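Local coordinates for phenolic acid decarboxylase (Sedimentibacter hydroxybenzoicus, PDB 7AE5), which catalyses the reversible non-oxidative decarboxylation of 4-hydroxybenzoate and 3,4-dihydroxybenzoate, with prenylated FMN and manganese as cofactors, at residues 130-135 against 303-308; 48-53 against 62-67; 170-175 against 289-294. All blocks are in the same frame, centred on the assembly; numbering follows the deposited sequence.

Interaction 1 (130-135 against 303-308)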
loop_
_atom_site.group_PDB
_atom_site.type_symbol
_atom_site.label_atom_id
_atom_site.label_comp_id
_atom_site.label_asym_id
_atom_site.label_seq_id
_atom_site.Cartn_x
_atom_site.Cartn_y
_atom_site.Cartn_z
ATOM N N PRO C 130 18.887 -2.201 -53.263
ATOM C CA PRO C 130 19.830 -1.248 -52.664
ATOM C C PRO C 130 19.907 -1.429 -51.157
ATOM O O PRO C 130 19.209 -0.745 -50.399
ATOM C CB PRO C 130 19.247 0.120 -53.047
ATOM C CG PRO C 130 18.284 -0.158 -54.164
ATOM C CD PRO C 130 17.747 -1.526 -53.902
ATOM N N LEU C 131 20.752 -2.356 -50.715
ATOM C CA LEU C 131 20.821 -2.723 -49.308
ATOM C C LEU C 131 21.687 -1.741 -48.529
ATOM O O LEU C 131 22.710 -1.259 -49.025
ATOM C CB LEU C 131 21.364 -4.143 -49.163
ATOM C CG LEU C 131 20.394 -5.237 -49.616
ATOM C CD1 LEU C 131 21.141 -6.504 -50.004
ATOM C CD2 LEU C 131 19.366 -5.523 -48.529
ATOM N N TYR C 132 21.273 -1.460 -47.295
ATOM C CA TYR C 132 21.903 -0.442 -46.468
ATOM C C TYR C 132 21.755 -0.837 -45.005
ATOM O O TYR C 132 21.017 -1.764 -44.664
ATOM C CB TYR C 132 21.285 0.935 -46.726
ATOM C CG TYR C 132 19.806 0.990 -46.421
ATOM C CD1 TYR C 132 18.869 0.515 -47.331
ATOM C CD2 TYR C 132 19.345 1.510 -45.219
ATOM C CE1 TYR C 132 17.517 0.560 -47.053
ATOM C CE2 TYR C 132 17.997 1.559 -44.932
ATOM C CZ TYR C 132 17.087 1.083 -45.850
ATOM O OH TYR C 132 15.744 1.136 -45.560
ATOM N N ARG C 133 22.463 -0.120 -44.137
ATOM C CA ARG C 133 22.396 -0.367 -42.703
ATOM C C ARG C 133 21.319 0.518 -42.084
ATOM O O ARG C 133 21.382 1.748 -42.189
ATOM C CB ARG C 133 23.745 -0.120 -42.032
ATOM C CG ARG C 133 23.859 -0.807 -40.681
ATOM C CD ARG C 133 25.131 -0.434 -39.940
ATOM N NE ARG C 133 26.336 -0.872 -40.634
ATOM C CZ ARG C 133 26.779 -2.122 -40.647
ATOM N NH1 ARG C 133 26.115 -3.098 -40.048
ATOM N NH2 ARG C 133 27.917 -2.400 -41.274
ATOM N N ILE C 134 20.341 -0.112 -41.433
ATOM C CA ILE C 134 19.198 0.623 -40.901
ATOM C C ILE C 134 19.587 1.384 -39.638
ATOM O O ILE C 134 19.299 2.576 -39.500
ATOM C CB ILE C 134 18.021 -0.334 -40.645
ATOM C CG1 ILE C 134 17.756 -1.185 -41.889
ATOM C CG2 ILE C 134 16.777 0.445 -40.244
ATOM C CD1 ILE C 134 16.629 -2.171 -41.723
ATOM N N ASN C 135 20.234 0.710 -38.695
ATOM C CA ASN C 135 20.688 1.363 -37.480
ATOM C C ASN C 135 22.184 1.146 -37.304
ATOM O O ASN C 135 22.774 0.232 -37.885
ATOM C CB ASN C 135 19.915 0.865 -36.254
ATOM C CG ASN C 135 18.637 1.651 -36.020
ATOM O OD1 ASN C 135 18.663 2.878 -35.910
ATOM N ND2 ASN C 135 17.514 0.948 -35.949
ATOM N N PRO C 303 12.662 -3.052 -60.063
ATOM C CA PRO C 303 11.962 -3.241 -58.790
ATOM C C PRO C 303 12.306 -2.156 -57.786
ATOM O O PRO C 303 13.346 -1.497 -57.859
ATOM C CB PRO C 303 12.453 -4.610 -58.306
ATOM C CG PRO C 303 13.751 -4.806 -58.984
ATOM C CD PRO C 303 13.649 -4.116 -60.308
ATOM N N ILE C 304 11.404 -1.994 -56.824
ATOM C CA ILE C 304 11.503 -0.969 -55.795
ATOM C C ILE C 304 11.683 -1.664 -54.454
ATOM O O ILE C 304 10.819 -2.440 -54.028
ATOM C CB ILE C 304 10.265 -0.060 -55.785
ATOM C CG1 ILE C 304 10.207 0.762 -57.074
ATOM C CG2 ILE C 304 10.290 0.842 -54.571
ATOM C CD1 ILE C 304 8.842 1.341 -57.378
ATOM N N PHE C 305 12.803 -1.385 -53.792
ATOM C CA PHE C 305 13.121 -1.992 -52.501
ATOM C C PHE C 305 12.306 -1.285 -51.426
ATOM O O PHE C 305 12.704 -0.234 -50.916
ATOM C CB PHE C 305 14.618 -1.897 -52.221
ATOM C CG PHE C 305 15.043 -2.529 -50.919
ATOM C CD1 PHE C 305 14.302 -3.553 -50.349
ATOM C CD2 PHE C 305 16.193 -2.103 -50.271
ATOM C CE1 PHE C 305 14.696 -4.134 -49.156
ATOM C CE2 PHE C 305 16.593 -2.682 -49.078
ATOM C CZ PHE C 305 15.843 -3.699 -48.520
ATOM N N GLU C 306 11.162 -1.867 -51.075
ATOM C CA GLU C 306 10.320 -1.327 -50.013
ATOM C C GLU C 306 10.860 -1.814 -48.675
ATOM O O GLU C 306 10.687 -2.982 -48.314
ATOM C CB GLU C 306 8.866 -1.748 -50.208
ATOM C CG GLU C 306 7.912 -1.132 -49.190
ATOM C CD GLU C 306 6.648 -1.948 -48.986
ATOM O OE1 GLU C 306 6.515 -3.015 -49.620
ATOM O OE2 GLU C 306 5.783 -1.519 -48.193
ATOM N N ASN C 307 11.521 -0.922 -47.944
ATOM C CA ASN C 307 12.132 -1.259 -46.669
ATOM C C ASN C 307 11.602 -0.330 -45.587
ATOM O O ASN C 307 11.013 0.716 -45.868
ATOM C CB ASN C 307 13.661 -1.175 -46.740
ATOM C CG ASN C 307 14.339 -2.251 -45.919
ATOM O OD1 ASN C 307 13.800 -3.344 -45.738
ATOM N ND2 ASN C 307 15.534 -1.952 -45.424
ATOM N N LEU C 308 11.829 -0.727 -44.338
ATOM C CA LEU C 308 11.257 -0.053 -43.183
ATOM C C LEU C 308 12.357 0.371 -42.223
ATOM O O LEU C 308 13.294 -0.390 -41.963
ATOM C CB LEU C 308 10.247 -0.973 -42.466
ATOM C CG LEU C 308 9.776 -0.707 -41.030
ATOM C CD1 LEU C 308 8.392 -1.295 -40.842
ATOM C CD2 LEU C 308 10.720 -1.306 -39.987
#
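Phe305 gives this contact its apolar part, meeting Pro130, Leu131 and Tyr132 in turn. Its CB packs on Pro130 CD at 3.6 Å, the two side chains sliding past each other in opposite directions. Phe305 CG lies anti to its backbone N (chi1 -179°), and the ring beyond it extends toward Leu131 and Tyr132. Leu131 crosses it at about a right angle, CD2 lying 4.0 Å from Phe305 CZ. Tyr132 CE1 approaches Phe305 CE2 at 3.9 Å. At its edge, the Phe305 ring has Pro130 O, 3.3 Å from CD2. One ring face is met within its own segment by Asn307 CB, offset toward the rim. Farther along, Ile134 CD1 lies 3.8 Å from Leu308 O.

The contact sets a loop, between strands 117-119 and 142-143, against strand 304-306 and the residues after it. This strand is at the edge, within the chain, of a small mixed sheet in which strand 62-65 is its neighbour.

The polar part is small. Asn307 and Tyr132 meet tip to tip, ring and amide planes perpendicular. Asn307 ND2 gives a weak hydrogen bond to Tyr132 OH, 3.1 Å long with an angle of 149°. ND2 also bonds to Tyr142 O, and Asn307 OD1 accepts from Ser144 N, so both ends of the amide are held. Beyond the contact, Arg133 forms a salt bridge with Glu39 of the ShdD chain.

Interaction 2 (48-53 against 62-67)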
loop_
_atom_site.group_PDB
_atom_site.type_symbol
_atom_site.label_atom_id
_atom_site.label_comp_id
_atom_site.label_asym_id
_atom_site.label_seq_id
_atom_site.Cartn_x
_atom_site.Cartn_y
_atom_site.Cartn_z
ATOM N N GLN C 48 3.030 12.248 -41.785
ATOM C CA GLN C 48 4.350 11.784 -42.185
ATOM C C GLN C 48 4.270 11.065 -43.526
ATOM O O GLN C 48 3.481 10.122 -43.674
ATOM C CB GLN C 48 4.938 10.856 -41.125
ATOM C CG GLN C 48 4.989 11.459 -39.735
ATOM C CD GLN C 48 3.935 10.885 -38.821
ATOM O OE1 GLN C 48 2.739 10.993 -39.093
ATOM N NE2 GLN C 48 4.369 10.269 -37.726
ATOM N N PRO C 49 5.050 11.476 -44.520
ATOM C CA PRO C 49 4.984 10.843 -45.836
ATOM C C PRO C 49 5.963 9.686 -45.962
ATOM O O PRO C 49 6.887 9.516 -45.162
ATOM C CB PRO C 49 5.383 11.988 -46.774
ATOM C CG PRO C 49 6.394 12.750 -45.968
ATOM C CD PRO C 49 5.986 12.613 -44.509
ATOM N N ALA C 50 5.730 8.877 -46.988
ATOM C CA ALA C 50 6.742 7.937 -47.434
ATOM C C ALA C 50 7.813 8.690 -48.212
ATOM O O ALA C 50 7.560 9.751 -48.788
ATOM C CB ALA C 50 6.125 6.839 -48.298
ATOM N N VAL C 51 9.024 8.145 -48.212
ATOM C CA VAL C 51 10.166 8.787 -48.849
ATOM C C VAL C 51 10.708 7.849 -49.919
ATOM O O VAL C 51 11.025 6.689 -49.633
ATOM C CB VAL C 51 11.253 9.155 -47.825
ATOM C CG1 VAL C 51 12.445 9.779 -48.520
ATOM C CG2 VAL C 51 10.689 10.111 -46.784
ATOM N N PHE C 52 10.813 8.356 -51.146
ATOM C CA PHE C 52 11.208 7.571 -52.309
ATOM C C PHE C 52 12.560 8.066 -52.806
ATOM O O PHE C 52 12.704 9.244 -53.151
ATOM C CB PHE C 52 10.150 7.678 -53.408
ATOM C CG PHE C 52 10.332 6.702 -54.535
ATOM C CD1 PHE C 52 11.126 7.020 -55.625
ATOM C CD2 PHE C 52 9.697 5.471 -54.511
ATOM C CE1 PHE C 52 11.289 6.125 -56.666
ATOM C CE2 PHE C 52 9.856 4.572 -55.549
ATOM C CZ PHE C 52 10.653 4.900 -56.628
ATOM N N PHE C 53 13.543 7.169 -52.842
ATOM C CA PHE C 53 14.886 7.490 -53.311
ATOM C C PHE C 53 15.068 6.932 -54.717
ATOM O O PHE C 53 15.047 5.711 -54.910
ATOM C CB PHE C 53 15.952 6.921 -52.376
ATOM C CG PHE C 53 15.842 7.405 -50.963
ATOM C CD1 PHE C 53 15.013 6.763 -50.060
ATOM C CD2 PHE C 53 16.571 8.501 -50.534
ATOM C CE1 PHE C 53 14.913 7.202 -48.761
ATOM C CE2 PHE C 53 16.474 8.944 -49.232
ATOM C CZ PHE C 53 15.644 8.293 -48.347
ATOM N N SER C 62 15.638 1.396 -56.938
ATOM C CA SER C 62 15.050 2.393 -56.052
ATOM C C SER C 62 14.814 1.848 -54.645
ATOM O O SER C 62 14.810 0.638 -54.406
ATOM C CB SER C 62 13.723 2.907 -56.621
ATOM O OG SER C 62 13.754 2.952 -58.037
ATOM N N VAL C 63 14.604 2.780 -53.714
ATOM C CA VAL C 63 14.259 2.485 -52.327
ATOM C C VAL C 63 13.087 3.371 -51.926
ATOM O O VAL C 63 13.048 4.555 -52.275
ATOM C CB VAL C 63 15.456 2.709 -51.376
ATOM C CG1 VAL C 63 14.996 2.796 -49.922
ATOM C CG2 VAL C 63 16.468 1.599 -51.529
ATOM N N VAL C 64 12.126 2.796 -51.203
ATOM C CA VAL C 64 11.028 3.550 -50.615
ATOM C C VAL C 64 10.877 3.126 -49.158
ATOM O O VAL C 64 11.002 1.941 -48.829
ATOM C CB VAL C 64 9.710 3.362 -51.404
ATOM C CG1 VAL C 64 9.156 1.954 -51.237
ATOM C CG2 VAL C 64 8.680 4.407 -50.987
ATOM N N THR C 65 10.644 4.101 -48.281
ATOM C CA THR C 65 10.574 3.844 -46.850
ATOM C C THR C 65 9.467 4.689 -46.234
ATOM O O THR C 65 8.975 5.643 -46.840
ATOM C CB THR C 65 11.917 4.132 -46.159
ATOM O OG1 THR C 65 11.908 3.577 -44.838
ATOM C CG2 THR C 65 12.168 5.630 -46.076
ATOM N N ASN C 66 9.083 4.316 -45.009
ATOM C CA ASN C 66 7.998 4.973 -44.273
ATOM C C ASN C 66 6.686 4.910 -45.052
ATOM O O ASN C 66 5.887 5.851 -45.039
ATOM C CB ASN C 66 8.355 6.418 -43.917
ATOM C CG ASN C 66 7.646 6.902 -42.664
ATOM O OD1 ASN C 66 7.597 6.198 -41.656
ATOM N ND2 ASN C 66 7.089 8.107 -42.723
ATOM N N VAL C 67 6.460 3.786 -45.735
ATOM C CA VAL C 67 5.255 3.629 -46.543
ATOM C C VAL C 67 4.014 3.598 -45.657
ATOM O O VAL C 67 2.998 4.231 -45.967
ATOM C CB VAL C 67 5.366 2.368 -47.418
ATOM C CG1 VAL C 67 4.043 2.070 -48.105
ATOM C CG2 VAL C 67 6.483 2.526 -48.440
#
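Val51 and Thr65 face each other as a hydrogen-bonded antiparallel pair. Val51 N donates to Thr65 O and Thr65 N to Val51 O, both at 2.9 Å. Phe53 and Val63 form the next such pair. Phe53 N reaches Val63 O at 2.7 Å, while the return bond from Val63 N to Phe53 O is longer, 3.2 Å. Between them, Phe52 and Val64 make a non-hydrogen-bonded pair. The backbone of Phe52 bonds outward instead, to Ile22 and Val24.

The two strands are a beta hairpin at the middle of a four-stranded mixed sheet, with strand 21-24 beside 50-53 and strand 304-306 beside 62-65.

Beyond the Val51-Thr65 pair, the Asn66 side chain continues the bonding. With CG anti to its backbone N (chi1 -152°), its amide extends toward segment 48-53. Asn66 ND2 donates to Pro49 O at 2.8 Å and 167°, from above the carbonyl plane, and Pro49 O lies in the amide plane. Thr65 OG1 is satisfied by Asn307 O.

Phe52 CD2 packs on Val64 CB at 3.8 Å, on the face covered by helix 8-17. On the other face, Phe53 CD1 meets Val63 CG1 at 4.0 Å beneath helix 33-43. Trp467 of the second subunit packs on Phe53.

Interaction 3 (170-175 against 289-294)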
loop_
_atom_site.group_PDB
_atom_site.type_symbol
_atom_site.label_atom_id
_atom_site.label_comp_id
_atom_site.label_asym_id
_atom_site.label_seq_id
_atom_site.Cartn_x
_atom_site.Cartn_y
_atom_site.Cartn_z
ATOM N N GLN C 170 18.494 -10.615 -42.207
ATOM C CA GLN C 170 19.855 -10.095 -42.260
ATOM C C GLN C 170 20.570 -10.684 -43.469
ATOM O O GLN C 170 20.669 -11.908 -43.601
ATOM C CB GLN C 170 20.636 -10.419 -40.989
ATOM C CG GLN C 170 22.058 -9.870 -41.027
ATOM C CD GLN C 170 22.873 -10.228 -39.802
ATOM O OE1 GLN C 170 22.340 -10.719 -38.809
ATOM N NE2 GLN C 170 24.176 -9.979 -39.867
ATOM N N VAL C 171 21.074 -9.814 -44.339
ATOM C CA VAL C 171 21.864 -10.262 -45.478
ATOM C C VAL C 171 23.203 -10.776 -44.967
ATOM O O VAL C 171 23.977 -10.033 -44.352
ATOM C CB VAL C 171 22.051 -9.130 -46.496
ATOM C CG1 VAL C 171 22.963 -9.580 -47.630
ATOM C CG2 VAL C 171 20.704 -8.676 -47.033
ATOM N N LYS C 172 23.478 -12.057 -45.207
ATOM C CA LYS C 172 24.744 -12.665 -44.818
ATOM C C LYS C 172 25.745 -12.738 -45.961
ATOM O O LYS C 172 26.952 -12.651 -45.718
ATOM C CB LYS C 172 24.511 -14.075 -44.264
ATOM C CG LYS C 172 23.686 -14.111 -42.985
ATOM C CD LYS C 172 24.389 -13.374 -41.856
ATOM C CE LYS C 172 23.897 -13.844 -40.497
ATOM N NZ LYS C 172 24.479 -15.158 -40.112
ATOM N N ASP C 173 25.273 -12.889 -47.194
ATOM C CA ASP C 173 26.131 -12.942 -48.371
ATOM C C ASP C 173 25.286 -12.541 -49.579
ATOM O O ASP C 173 24.121 -12.155 -49.437
ATOM C CB ASP C 173 26.761 -14.332 -48.522
ATOM C CG ASP C 173 27.993 -14.326 -49.409
ATOM O OD1 ASP C 173 28.147 -13.380 -50.211
ATOM O OD2 ASP C 173 28.810 -15.265 -49.303
ATOM N N ARG C 174 25.878 -12.628 -50.774
ATOM C CA ARG C 174 25.158 -12.273 -51.991
ATOM C C ARG C 174 23.949 -13.169 -52.234
ATOM O O ARG C 174 23.000 -12.743 -52.901
ATOM C CB ARG C 174 26.100 -12.333 -53.197
ATOM N N ASP C 175 23.958 -14.394 -51.700
ATOM C CA ASP C 175 22.850 -15.321 -51.906
ATOM C C ASP C 175 22.431 -16.017 -50.614
ATOM O O ASP C 175 21.845 -17.103 -50.669
ATOM C CB ASP C 175 23.221 -16.367 -52.963
ATOM C CG ASP C 175 24.336 -17.289 -52.504
ATOM O OD1 ASP C 175 25.302 -16.785 -51.893
ATOM O OD2 ASP C 175 24.258 -18.509 -52.764
ATOM N N GLN C 289 21.523 -17.923 -35.094
ATOM C CA GLN C 289 20.228 -18.156 -35.713
ATOM C C GLN C 289 20.409 -18.872 -37.047
ATOM O O GLN C 289 21.521 -19.220 -37.455
ATOM C CB GLN C 289 19.473 -16.836 -35.879
ATOM C CG GLN C 289 19.539 -15.957 -34.641
ATOM C CD GLN C 289 18.183 -15.710 -34.006
ATOM O OE1 GLN C 289 17.316 -16.585 -33.994
ATOM N NE2 GLN C 289 18.001 -14.515 -33.457
ATOM N N CYS C 290 19.295 -19.088 -37.733
ATOM C CA CYS C 290 19.293 -19.893 -38.941
ATOM C C CYS C 290 19.638 -19.048 -40.154
ATOM O O CYS C 290 19.412 -17.834 -40.174
ATOM C CB CYS C 290 17.927 -20.542 -39.152
ATOM S SG CYS C 290 17.610 -21.945 -38.086
ATOM N N GLU C 291 20.179 -19.703 -41.177
ATOM C CA GLU C 291 20.401 -19.072 -42.468
ATOM C C GLU C 291 19.549 -19.711 -43.556
ATOM O O GLU C 291 19.174 -20.886 -43.488
ATOM C CB GLU C 291 21.872 -19.121 -42.894
ATOM C CG GLU C 291 22.791 -18.204 -42.121
ATOM C CD GLU C 291 24.135 -18.028 -42.808
ATOM O OE1 GLU C 291 24.307 -18.559 -43.926
ATOM O OE2 GLU C 291 25.009 -17.332 -42.247
ATOM N N VAL C 292 19.247 -18.898 -44.563
ATOM C CA VAL C 292 18.466 -19.306 -45.720
ATOM C C VAL C 292 19.332 -19.127 -46.957
ATOM O O VAL C 292 19.906 -18.052 -47.170
ATOM C CB VAL C 292 17.163 -18.489 -45.840
ATOM C CG1 VAL C 292 16.392 -18.859 -47.115
ATOM C CG2 VAL C 292 16.296 -18.681 -44.609
ATOM N N LYS C 293 19.435 -20.176 -47.765
ATOM C CA LYS C 293 20.040 -20.057 -49.082
ATOM C C LYS C 293 18.971 -19.609 -50.065
ATOM O O LYS C 293 17.833 -20.081 -50.016
ATOM C CB LYS C 293 20.659 -21.380 -49.537
ATOM C CG LYS C 293 21.616 -21.235 -50.708
ATOM C CD LYS C 293 22.242 -22.566 -51.079
ATOM C CE LYS C 293 23.752 -22.447 -51.206
ATOM N NZ LYS C 293 24.157 -21.522 -52.301
ATOM N N ILE C 294 19.333 -18.681 -50.940
ATOM C CA ILE C 294 18.402 -18.115 -51.908
ATOM C C ILE C 294 18.668 -18.799 -53.243
ATOM O O ILE C 294 19.721 -18.597 -53.858
ATOM C CB ILE C 294 18.544 -16.591 -51.996
ATOM C CG1 ILE C 294 17.826 -15.947 -50.808
ATOM C CG2 ILE C 294 17.963 -16.065 -53.302
ATOM C CD1 ILE C 294 18.011 -14.459 -50.714
#
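Lys172 and Glu291 meet in a salt bridge, NZ to OE2 at 3.1 Å. The side chains cross at about a right angle. The lysine bends at chi2 (-62°) and again at chi4 (77°), and its CG also lies 3.6 Å from Glu291 OE2. NZ meets this oxygen on its anti side. At the more exposed side of the contact, a lesser salt bridge joins Lys293 NZ to Asp175 OD2 at 3.1 Å, here nearly along the C-O axis of the oxygen. These two side chains lie side by side and point the same way. Between the backbones, Ile294 N donates to Asp175 O at 3.0 Å, and Ile294 CB lies 3.6 Å from Asp175 O.

The next shell fixes the glutamate. Its stronger partner is Arg176, whose NE forms a salt bridge with Glu291 OE1, while Thr271 OG1 bonds to OE2, so both carboxylate oxygens are engaged. The nearby positive charges would probably favour an ionised glutamate. Farther out, Asp173 OD2 forms a salt bridge with Arg12 of the ShdD chain, and Lys172 packs on Cys32 of that chain.

The contact spans strand 176-179, which pairs with both 169-173 and 287-299. Asp175 sits in the tight turn between 169-173 and 176-179. This is the curled antiparallel sheet of the FMN-binding, Rift-related domain of UbiD enzymes.

In the fold
Interactions 1 and 2 belong to one sheet. Phe305 N meets Ser62 O at 2.9 Å and Asn307 N meets Val64 O at 3.0 Å, so strand 304-306 from the Rift-related domain family is added to the hairpin from the N-terminal domain family. Pro130 also packs on Val63. Interaction 3 lies in the larger antiparallel sheet; Leu131 on Val171 links it to interaction 1, whereas interaction 2 stays about 12 Å away at the nearest atoms. Interactions 1 and 2 are buried; interaction 3 is partly exposed at its Asp175-Lys293 end. Interaction 2 rests on backbone bonds, interaction 1 on apolar packing, and interaction 3, farthest from the chain centre and beside ShdD, mainly on salt bridges.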